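Local coordinates for protein CurF (Lyngbya majuscula, PDB 2Q35) that probably catalyses a decarboxylation step in polyketide chain beta-branching, through its crotonase-fold ECH2 decarboxylase domain, at residues Q44-I52 with G189-L200; V32-V42 with L82-I93. The protein carries 1 engineered substitution. All coordinates share one frame; numbering follows the deposited sequence.

Contact 1 (Q44-I52 with G189-L200)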
loop_
_atom_site.group_PDB
_atom_site.type_symbol
_atom_site.label_atom_id
_atom_site.label_comp_id
_atom_site.label_asym_id
_atom_site.label_seq_id
_atom_site.Cartn_x
_atom_site.Cartn_y
_atom_site.Cartn_z
ATOM N N GLN A 44 -25.183 6.369 -22.660
ATOM C CA GLN A 44 -26.503 6.839 -23.057
ATOM C C GLN A 44 -27.671 6.170 -22.356
ATOM O O GLN A 44 -28.807 6.637 -22.467
ATOM C CB GLN A 44 -26.659 6.656 -24.558
ATOM C CG GLN A 44 -25.668 7.479 -25.343
ATOM C CD GLN A 44 -25.687 7.151 -26.816
ATOM O OE1 GLN A 44 -26.132 6.068 -27.234
ATOM N NE2 GLN A 44 -25.201 8.084 -27.619
ATOM N N ASN A 45 -27.422 5.056 -21.677
ATOM C CA ASN A 45 -28.498 4.372 -20.982
ATOM C C ASN A 45 -28.389 4.629 -19.488
ATOM O O ASN A 45 -27.535 4.036 -18.814
ATOM C CB ASN A 45 -28.501 2.863 -21.262
ATOM C CG ASN A 45 -29.811 2.198 -20.814
ATOM O OD1 ASN A 45 -30.482 2.650 -19.849
ATOM N ND2 ASN A 45 -30.216 1.156 -21.541
ATOM N N GLN A 46 -29.258 5.512 -18.991
ATOM C CA GLN A 46 -29.289 5.941 -17.595
ATOM C C GLN A 46 -29.595 4.812 -16.626
ATOM O O GLN A 46 -29.371 4.933 -15.425
ATOM C CB GLN A 46 -30.347 7.033 -17.418
ATOM C CG GLN A 46 -29.957 8.354 -18.038
ATOM C CD GLN A 46 -28.925 9.091 -17.202
ATOM O OE1 GLN A 46 -29.199 9.488 -16.061
ATOM N NE2 GLN A 46 -27.737 9.274 -17.758
ATOM N N GLN A 47 -30.122 3.721 -17.141
ATOM C CA GLN A 47 -30.467 2.601 -16.263
ATOM C C GLN A 47 -29.247 1.750 -15.903
ATOM O O GLN A 47 -29.313 0.946 -14.954
ATOM C CB GLN A 47 -31.535 1.728 -16.914
ATOM C CG GLN A 47 -32.816 2.504 -17.264
ATOM C CD GLN A 47 -33.540 3.093 -16.046
ATOM O OE1 GLN A 47 -33.835 2.387 -15.076
ATOM N NE2 GLN A 47 -33.839 4.392 -16.106
ATOM N N TYR A 48 -28.155 1.898 -16.658
ATOM C CA TYR A 48 -26.964 1.097 -16.395
ATOM C C TYR A 48 -26.170 1.637 -15.223
ATOM O O TYR A 48 -25.970 2.871 -15.104
ATOM C CB TYR A 48 -26.078 0.980 -17.632
ATOM C CG TYR A 48 -26.722 0.314 -18.818
ATOM C CD1 TYR A 48 -27.883 -0.461 -18.684
ATOM C CD2 TYR A 48 -26.128 0.394 -20.077
ATOM C CE1 TYR A 48 -28.455 -1.114 -19.807
ATOM C CE2 TYR A 48 -26.666 -0.259 -21.173
ATOM C CZ TYR A 48 -27.834 -0.991 -21.049
ATOM O OH TYR A 48 -28.372 -1.619 -22.152
ATOM N N LYS A 49 -25.705 0.719 -14.364
ATOM C CA LYS A 49 -25.027 1.085 -13.126
ATOM C C LYS A 49 -23.622 0.499 -12.968
ATOM O O LYS A 49 -22.806 1.062 -12.235
ATOM C CB LYS A 49 -25.843 0.664 -11.880
ATOM C CG LYS A 49 -27.185 1.318 -11.722
ATOM C CD LYS A 49 -27.759 0.741 -10.446
ATOM C CE LYS A 49 -28.990 1.429 -9.984
ATOM N NZ LYS A 49 -29.488 0.727 -8.788
ATOM N N VAL A 50 -23.379 -0.677 -13.564
ATOM C CA VAL A 50 -22.061 -1.374 -13.428
ATOM C C VAL A 50 -21.726 -1.992 -14.765
ATOM O O VAL A 50 -22.597 -2.592 -15.403
ATOM C CB VAL A 50 -22.086 -2.495 -12.324
ATOM C CG1 VAL A 50 -20.709 -3.142 -12.179
ATOM C CG2 VAL A 50 -22.530 -1.952 -10.967
ATOM N N VAL A 51 -20.485 -1.820 -15.219
ATOM C CA VAL A 51 -20.016 -2.468 -16.447
ATOM C C VAL A 51 -19.046 -3.608 -16.076
ATOM O O VAL A 51 -18.134 -3.398 -15.269
ATOM C CB VAL A 51 -19.233 -1.473 -17.305
ATOM C CG1 VAL A 51 -18.545 -2.215 -18.460
ATOM C CG2 VAL A 51 -20.147 -0.375 -17.826
ATOM N N ILE A 52 -19.266 -4.806 -16.624
ATOM C CA ILE A 52 -18.289 -5.876 -16.528
ATOM C C ILE A 52 -17.596 -5.981 -17.873
ATOM O O ILE A 52 -18.246 -6.279 -18.895
ATOM C CB ILE A 52 -18.990 -7.209 -16.152
ATOM C CG1 ILE A 52 -19.653 -7.029 -14.771
ATOM C CG2 ILE A 52 -17.962 -8.377 -16.096
ATOM C CD1 ILE A 52 -20.403 -8.222 -14.293
ATOM N N GLY A 189 -20.741 -7.351 -9.195
ATOM C CA GLY A 189 -21.463 -6.264 -9.902
ATOM C C GLY A 189 -22.871 -6.136 -9.331
ATOM O O GLY A 189 -23.369 -5.045 -9.106
ATOM N N GLN A 190 -23.522 -7.264 -9.073
ATOM C CA GLN A 190 -24.889 -7.206 -8.555
ATOM C C GLN A 190 -24.916 -6.569 -7.164
ATOM O O GLN A 190 -25.857 -5.853 -6.833
ATOM C CB GLN A 190 -25.521 -8.623 -8.541
ATOM C CG GLN A 190 -25.811 -9.146 -9.972
ATOM C CD GLN A 190 -26.874 -8.349 -10.748
ATOM O OE1 GLN A 190 -27.715 -7.672 -10.165
ATOM N NE2 GLN A 190 -26.842 -8.454 -12.062
ATOM N N LYS A 191 -23.888 -6.821 -6.352
ATOM C CA LYS A 191 -23.824 -6.190 -5.023
ATOM C C LYS A 191 -23.694 -4.693 -5.173
ATOM O O LYS A 191 -24.384 -3.930 -4.499
ATOM C CB LYS A 191 -22.631 -6.684 -4.225
ATOM C CG LYS A 191 -22.777 -8.094 -3.726
ATOM C CD LYS A 191 -21.498 -8.546 -3.082
ATOM C CE LYS A 191 -21.613 -10.029 -2.697
ATOM N NZ LYS A 191 -20.468 -10.407 -1.827
ATOM N N ILE A 192 -22.789 -4.298 -6.050
ATOM C CA ILE A 192 -22.549 -2.856 -6.274
ATOM C C ILE A 192 -23.827 -2.178 -6.778
ATOM O O ILE A 192 -24.167 -1.061 -6.326
ATOM C CB ILE A 192 -21.373 -2.642 -7.217
ATOM C CG1 ILE A 192 -20.079 -3.113 -6.545
ATOM C CG2 ILE A 192 -21.234 -1.141 -7.592
ATOM C CD1 ILE A 192 -18.866 -3.126 -7.505
ATOM N N ALA A 193 -24.526 -2.843 -7.700
ATOM C CA ALA A 193 -25.722 -2.252 -8.353
ATOM C C ALA A 193 -26.910 -2.052 -7.416
ATOM O O ALA A 193 -27.917 -1.480 -7.840
ATOM C CB ALA A 193 -26.142 -3.056 -9.595
ATOM N N LYS A 194 -26.828 -2.556 -6.169
ATOM C CA LYS A 194 -27.904 -2.310 -5.185
ATOM C C LYS A 194 -28.032 -0.828 -4.794
ATOM O O LYS A 194 -29.077 -0.409 -4.281
ATOM C CB LYS A 194 -27.745 -3.167 -3.923
ATOM C CG LYS A 194 -28.009 -4.642 -4.172
ATOM C CD LYS A 194 -27.992 -5.438 -2.870
ATOM C CE LYS A 194 -28.191 -6.909 -3.135
ATOM N NZ LYS A 194 -28.120 -7.692 -1.865
ATOM N N SER A 195 -26.979 -0.053 -5.032
ATOM C CA SER A 195 -26.973 1.378 -4.698
ATOM C C SER A 195 -27.610 2.212 -5.795
ATOM O O SER A 195 -27.593 1.822 -6.964
ATOM C CB SER A 195 -25.537 1.848 -4.524
ATOM O OG SER A 195 -24.946 1.271 -3.376
ATOM N N PRO A 196 -28.136 3.392 -5.431
ATOM C CA PRO A 196 -28.667 4.324 -6.422
ATOM C C PRO A 196 -27.564 4.747 -7.387
ATOM O O PRO A 196 -26.400 4.958 -6.972
ATOM C CB PRO A 196 -29.106 5.532 -5.577
ATOM C CG PRO A 196 -29.307 4.991 -4.167
ATOM C CD PRO A 196 -28.272 3.901 -4.048
ATOM N N ARG A 197 -27.926 4.881 -8.659
ATOM C CA ARG A 197 -26.951 5.254 -9.672
ATOM C C ARG A 197 -26.256 6.586 -9.324
ATOM O O ARG A 197 -25.028 6.694 -9.461
ATOM C CB ARG A 197 -27.614 5.352 -11.047
ATOM C CG ARG A 197 -26.617 5.494 -12.167
ATOM C CD ARG A 197 -27.313 5.599 -13.498
ATOM N NE ARG A 197 -26.390 5.689 -14.630
ATOM C CZ ARG A 197 -25.779 6.811 -15.016
ATOM N NH1 ARG A 197 -25.924 7.932 -14.319
ATOM N NH2 ARG A 197 -24.980 6.786 -16.066
ATOM N N LEU A 198 -27.033 7.566 -8.853
ATOM C CA LEU A 198 -26.496 8.889 -8.496
ATOM C C LEU A 198 -25.350 8.755 -7.496
ATOM O O LEU A 198 -24.320 9.422 -7.631
ATOM C CB LEU A 198 -27.587 9.814 -7.909
ATOM C CG LEU A 198 -27.191 11.303 -7.852
ATOM C CD1 LEU A 198 -27.366 11.965 -9.214
ATOM C CD2 LEU A 198 -27.992 12.074 -6.804
ATOM N N SER A 199 -25.529 7.857 -6.518
ATOM C CA SER A 199 -24.525 7.661 -5.469
ATOM C C SER A 199 -23.293 6.948 -6.021
ATOM O O SER A 199 -22.152 7.266 -5.648
ATOM C CB SER A 199 -25.130 6.863 -4.308
ATOM O OG SER A 199 -26.166 7.599 -3.669
ATOM N N LEU A 200 -23.516 5.982 -6.912
ATOM C CA LEU A 200 -22.383 5.273 -7.549
ATOM C C LEU A 200 -21.508 6.238 -8.357
ATOM O O LEU A 200 -20.275 6.202 -8.257
ATOM C CB LEU A 200 -22.874 4.132 -8.423
ATOM C CG LEU A 200 -23.486 2.950 -7.650
ATOM C CD1 LEU A 200 -24.160 2.013 -8.682
ATOM C CD2 LEU A 200 -22.438 2.232 -6.853
HETATM O O HOH W 1 -24.924 4.438 -17.615
#

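Contact 2 (V32-V42 with L82-I93)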
loop_
_atom_site.group_PDB
_atom_site.type_symbol
_atom_site.label_atom_id
_atom_site.label_comp_id
_atom_site.label_asym_id
_atom_site.label_seq_id
_atom_site.Cartn_x
_atom_site.Cartn_y
_atom_site.Cartn_z
ATOM N N VAL A 32 -10.734 -1.374 -30.833
ATOM C CA VAL A 32 -10.743 0.010 -30.363
ATOM C C VAL A 32 -12.102 0.634 -30.685
ATOM O O VAL A 32 -12.754 1.223 -29.805
ATOM C CB VAL A 32 -9.563 0.801 -30.992
ATOM C CG1 VAL A 32 -9.685 2.292 -30.709
ATOM C CG2 VAL A 32 -8.238 0.251 -30.463
ATOM N N GLU A 33 -12.559 0.449 -31.921
ATOM C CA GLU A 33 -13.829 1.039 -32.351
ATOM C C GLU A 33 -15.013 0.399 -31.626
ATOM O O GLU A 33 -15.967 1.082 -31.258
ATOM C CB GLU A 33 -14.000 0.935 -33.866
ATOM C CG GLU A 33 -15.362 1.421 -34.381
ATOM C CD GLU A 33 -15.642 2.929 -34.180
ATOM O OE1 GLU A 33 -14.738 3.711 -33.792
ATOM O OE2 GLU A 33 -16.798 3.328 -34.438
ATOM N N GLY A 34 -14.945 -0.905 -31.387
ATOM C CA GLY A 34 -16.052 -1.572 -30.723
ATOM C C GLY A 34 -16.129 -1.216 -29.240
ATOM O O GLY A 34 -17.222 -1.096 -28.672
ATOM N N LEU A 35 -14.972 -1.040 -28.603
ATOM C CA LEU A 35 -14.964 -0.517 -27.232
ATOM C C LEU A 35 -15.541 0.905 -27.170
ATOM O O LEU A 35 -16.377 1.183 -26.296
ATOM C CB LEU A 35 -13.548 -0.555 -26.631
ATOM C CG LEU A 35 -13.011 -1.913 -26.225
ATOM C CD1 LEU A 35 -11.527 -1.753 -25.914
ATOM C CD2 LEU A 35 -13.802 -2.483 -24.981
ATOM N N ARG A 36 -15.128 1.777 -28.098
ATOM C CA ARG A 36 -15.697 3.122 -28.143
ATOM C C ARG A 36 -17.230 3.064 -28.275
ATOM O O ARG A 36 -17.960 3.694 -27.501
ATOM C CB ARG A 36 -15.066 3.967 -29.260
ATOM C CG ARG A 36 -15.546 5.416 -29.199
ATOM C CD ARG A 36 -15.637 6.135 -30.577
ATOM N NE ARG A 36 -16.411 5.373 -31.566
ATOM C CZ ARG A 36 -17.743 5.266 -31.594
ATOM N NH1 ARG A 36 -18.522 5.880 -30.691
ATOM N NH2 ARG A 36 -18.298 4.517 -32.536
ATOM N N HIS A 37 -17.703 2.273 -29.232
ATOM C CA HIS A 37 -19.129 2.139 -29.443
ATOM C C HIS A 37 -19.862 1.614 -28.223
ATOM O O HIS A 37 -20.863 2.172 -27.784
ATOM C CB HIS A 37 -19.431 1.247 -30.644
ATOM C CG HIS A 37 -20.895 1.041 -30.853
ATOM N ND1 HIS A 37 -21.743 2.046 -31.287
ATOM C CD2 HIS A 37 -21.679 -0.035 -30.614
ATOM C CE1 HIS A 37 -22.977 1.577 -31.349
ATOM N NE2 HIS A 37 -22.967 0.319 -30.944
ATOM N N CYS A 38 -19.379 0.523 -27.655
ATOM C CA CYS A 38 -20.124 -0.036 -26.531
ATOM C C CYS A 38 -20.132 0.883 -25.314
ATOM O O CYS A 38 -21.153 0.993 -24.645
ATOM C CB CYS A 38 -19.605 -1.406 -26.154
ATOM S SG CYS A 38 -20.025 -2.671 -27.398
ATOM N N PHE A 39 -19.019 1.583 -25.065
ATOM C CA PHE A 39 -19.001 2.552 -23.953
ATOM C C PHE A 39 -19.890 3.777 -24.219
ATOM O O PHE A 39 -20.455 4.325 -23.273
ATOM C CB PHE A 39 -17.581 2.935 -23.544
ATOM C CG PHE A 39 -16.954 1.935 -22.597
ATOM C CD1 PHE A 39 -17.295 1.939 -21.243
ATOM C CD2 PHE A 39 -16.011 1.014 -23.041
ATOM C CE1 PHE A 39 -16.721 1.008 -20.329
ATOM C CE2 PHE A 39 -15.437 0.074 -22.143
ATOM C CZ PHE A 39 -15.786 0.076 -20.790
ATOM N N SER A 40 -20.057 4.147 -25.493
ATOM C CA SER A 40 -21.041 5.170 -25.900
ATOM C C SER A 40 -22.456 4.715 -25.571
ATOM O O SER A 40 -23.248 5.434 -24.982
ATOM C CB SER A 40 -20.952 5.471 -27.400
ATOM O OG SER A 40 -21.945 6.424 -27.780
ATOM N N VAL A 41 -22.778 3.483 -25.944
ATOM C CA VAL A 41 -24.087 2.926 -25.614
ATOM C C VAL A 41 -24.333 2.951 -24.099
ATOM O O VAL A 41 -25.414 3.344 -23.641
ATOM C CB VAL A 41 -24.229 1.510 -26.211
ATOM C CG1 VAL A 41 -25.508 0.822 -25.715
ATOM C CG2 VAL A 41 -24.271 1.623 -27.715
ATOM N N VAL A 42 -23.328 2.544 -23.326
ATOM C CA VAL A 42 -23.430 2.593 -21.865
ATOM C C VAL A 42 -23.710 4.020 -21.392
ATOM O O VAL A 42 -24.619 4.242 -20.590
ATOM C CB VAL A 42 -22.151 2.053 -21.223
ATOM C CG1 VAL A 42 -22.115 2.353 -19.717
ATOM C CG2 VAL A 42 -22.110 0.534 -21.449
ATOM N N LEU A 82 -5.683 3.716 -24.903
ATOM C CA LEU A 82 -7.110 3.457 -24.639
ATOM C C LEU A 82 -7.565 3.897 -23.253
ATOM O O LEU A 82 -8.706 3.624 -22.843
ATOM C CB LEU A 82 -7.414 1.955 -24.819
ATOM C CG LEU A 82 -7.581 1.429 -26.246
ATOM C CD1 LEU A 82 -6.344 1.624 -27.119
ATOM C CD2 LEU A 82 -7.984 -0.073 -26.184
ATOM N N SER A 83 -6.686 4.583 -22.521
ATOM C CA SER A 83 -7.012 4.966 -21.164
ATOM C C SER A 83 -8.222 5.887 -21.105
ATOM O O SER A 83 -9.108 5.674 -20.273
ATOM C CB SER A 83 -5.817 5.585 -20.440
ATOM O OG SER A 83 -5.455 6.829 -21.014
ATOM N N GLY A 84 -8.276 6.885 -21.986
ATOM C CA GLY A 84 -9.391 7.846 -21.945
ATOM C C GLY A 84 -10.727 7.176 -22.128
ATOM O O GLY A 84 -11.714 7.570 -21.496
ATOM N N LEU A 85 -10.759 6.142 -22.968
ATOM C CA LEU A 85 -11.954 5.346 -23.205
ATOM C C LEU A 85 -12.517 4.768 -21.907
ATOM O O LEU A 85 -13.721 4.839 -21.639
ATOM C CB LEU A 85 -11.597 4.186 -24.133
ATOM C CG LEU A 85 -12.648 3.472 -24.969
ATOM C CD1 LEU A 85 -13.813 4.398 -25.282
ATOM C CD2 LEU A 85 -11.946 3.020 -26.255
ATOM N N ILE A 86 -11.642 4.165 -21.115
ATOM C CA ILE A 86 -12.056 3.517 -19.869
ATOM C C ILE A 86 -12.304 4.543 -18.764
ATOM O O ILE A 86 -13.314 4.475 -18.047
ATOM C CB ILE A 86 -10.978 2.526 -19.368
ATOM C CG1 ILE A 86 -10.711 1.422 -20.404
ATOM C CG2 ILE A 86 -11.357 1.930 -18.001
ATOM C CD1 ILE A 86 -11.931 0.517 -20.720
ATOM N N LEU A 87 -11.382 5.500 -18.631
ATOM C CA LEU A 87 -11.435 6.462 -17.528
ATOM C C LEU A 87 -12.585 7.463 -17.649
ATOM O O LEU A 87 -13.033 8.033 -16.645
ATOM C CB LEU A 87 -10.106 7.207 -17.398
ATOM C CG LEU A 87 -8.922 6.328 -17.013
ATOM C CD1 LEU A 87 -7.647 7.185 -17.066
ATOM C CD2 LEU A 87 -9.107 5.634 -15.645
ATOM N N ASP A 88 -13.068 7.661 -18.869
ATOM C CA ASP A 88 -14.225 8.535 -19.093
ATOM C C ASP A 88 -15.560 7.921 -18.652
ATOM O O ASP A 88 -16.526 8.656 -18.448
ATOM C CB ASP A 88 -14.299 8.995 -20.545
ATOM C CG ASP A 88 -13.356 10.169 -20.841
ATOM O OD1 ASP A 88 -12.682 10.683 -19.908
ATOM O OD2 ASP A 88 -13.305 10.584 -22.016
ATOM N N CYS A 89 -15.619 6.603 -18.502
ATOM C CA CYS A 89 -16.876 5.950 -18.115
ATOM C C CYS A 89 -17.205 6.350 -16.671
ATOM O O CYS A 89 -16.361 6.216 -15.779
ATOM C CB CYS A 89 -16.682 4.438 -18.200
ATOM S SG CYS A 89 -18.192 3.527 -17.698
ATOM N N GLU A 90 -18.428 6.839 -16.439
ATOM C CA GLU A 90 -18.758 7.428 -15.136
ATOM C C GLU A 90 -19.311 6.457 -14.117
ATOM O O GLU A 90 -19.462 6.815 -12.943
ATOM C CB GLU A 90 -19.690 8.626 -15.304
ATOM C CG GLU A 90 -21.114 8.233 -15.638
ATOM C CD GLU A 90 -22.053 9.415 -15.860
ATOM O OE1 GLU A 90 -21.673 10.578 -15.578
ATOM O OE2 GLU A 90 -23.199 9.157 -16.311
ATOM N N ILE A 91 -19.624 5.246 -14.571
ATOM C CA ILE A 91 -20.100 4.183 -13.670
ATOM C C ILE A 91 -19.002 3.161 -13.403
ATOM O O ILE A 91 -18.079 3.014 -14.191
ATOM C CB ILE A 91 -21.403 3.505 -14.181
ATOM C CG1 ILE A 91 -21.229 2.969 -15.608
ATOM C CG2 ILE A 91 -22.593 4.501 -14.078
ATOM C CD1 ILE A 91 -22.333 1.994 -16.023
ATOM N N PRO A 92 -19.082 2.462 -12.253
ATOM C CA PRO A 92 -18.020 1.489 -11.936
ATOM C C PRO A 92 -17.853 0.384 -12.982
ATOM O O PRO A 92 -18.842 -0.101 -13.569
ATOM C CB PRO A 92 -18.491 0.842 -10.621
ATOM C CG PRO A 92 -19.681 1.559 -10.179
ATOM C CD PRO A 92 -20.094 2.593 -11.191
ATOM N N ILE A 93 -16.596 0.021 -13.204
ATOM C CA ILE A 93 -16.225 -1.038 -14.138
ATOM C C ILE A 93 -15.490 -2.146 -13.381
ATOM O O ILE A 93 -14.577 -1.861 -12.588
ATOM C CB ILE A 93 -15.305 -0.494 -15.266
ATOM C CG1 ILE A 93 -15.973 0.632 -16.046
ATOM C CG2 ILE A 93 -14.846 -1.626 -16.246
ATOM C CD1 ILE A 93 -14.951 1.337 -16.986
#

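Contact 1 (Q44-I52 with G189-L200)
K49, between the N45-Y48 turn and strand 50-54, reaches into the bend between helices 178-192 and 197-230, and each part of its chain finds a partner there. CB rests against L200 CD1 at 3.9 Å, and CG lies beside R197 CB. With CG anti to the carbonyl carbon (chi1 -63°) and every later torsion near 180°, the chain runs straight on: CD and CE pass close to the carbonyl oxygens of A193 and S195, and the ammonium ends between them. NZ is hydrogen-bonded to A193 O at 2.9 Å and to S195 O at 2.8 Å; the first bond is tilted moderately from its carbonyl plane, while the second comes from well above the S195 carbonyl plane. K49 NZ thus bridges the second and last residues of the I192-S195 type I turn. In this crotonase-fold domain the contact joins the start of the interior strand 50-54 to the junction of the two helices, where K194 O and S199 OG are hydrogen-bonded to R238 and G131 O of a second subunit. R197, extended from CG to NE, crosses K49 at a slant, its NE giving a hydrogen bond of 2.9 Å to Y48 O, nearly head-on to the carbonyl and close to the guanidinium plane. Its NH2 donates to a water that also contacts N45 O, and pairs with E90. The Q46 amide lies loosely over one guanidinium face, offset toward the rim, the planes 48° apart. Deeper in, V50 CG2 packs on I192 CG2 at 3.7 Å and on A193 CB, while V50 CG1 lies against G189 CA.

Contact 2 (V32-V42 with L82-I93)
Within the crotonase fold, helix 29-44 packs beside the short helix 83-87 and the loop leading from it into strand 93-97, and the two helix segments run nearly parallel, 20° apart with axes 10.4 Å from each other. L85 is the knob of a knobs-into-holes contact, set among V32, L35, R36 and F39. Its two methyls divide the work: CD1 presses on R36 CA at 3.7 Å, while CD2 lies against L35 CB. At the start of the short helix, L82 CD2 meets L35 CD1 at 3.9 Å, and its other methyl reaches V32 CG2. Further along, the F39 ring reaches across to I86 of helix 83-87 and to C89 and I93 beyond it. I86 CD1 and I93 CD1 both approach it obliquely, I93 from the direction opposite to the phenylalanine side chain, and the carbonyl oxygen of L85 lies over one face. R36 NE and NH2 grip the E33 carboxylate side-on in a salt bridge, both oxygens lying in the guanidinium plane but met from above the carboxylate plane. V42 CG1 closes the row on I91 CD1 at 3.7 Å. C89, its sulfur anti to the backbone N (chi1 179°), makes a sulfur-aromatic contact at the edge of the F39 ring, with SG 3.9 Å from CE1.

Contacts 1 and 2 have centres about 15 Å apart and lie on the same side of the chain's centre. Their segments alternate along the sequence: helix 29-44 of contact 2 leads into strand 50-54 of contact 1, and the loop of 82-93 returns beside that strand. There V51 N lies 2.9 Å from P92 O, a probable hydrogen bond from strand 50-54 to the residue just ahead of the neighbouring parallel strand 93-97, and K49 O packs 3.4 Å from I91 CB. A salt bridge of 3.0 Å from R197 NH2 to E90 OE2 joins helix 197-230 to the loop of contact 2. F39, V42 and I91 touch V51, so V51 faces contact 2 while V50 and I52 face contact 1.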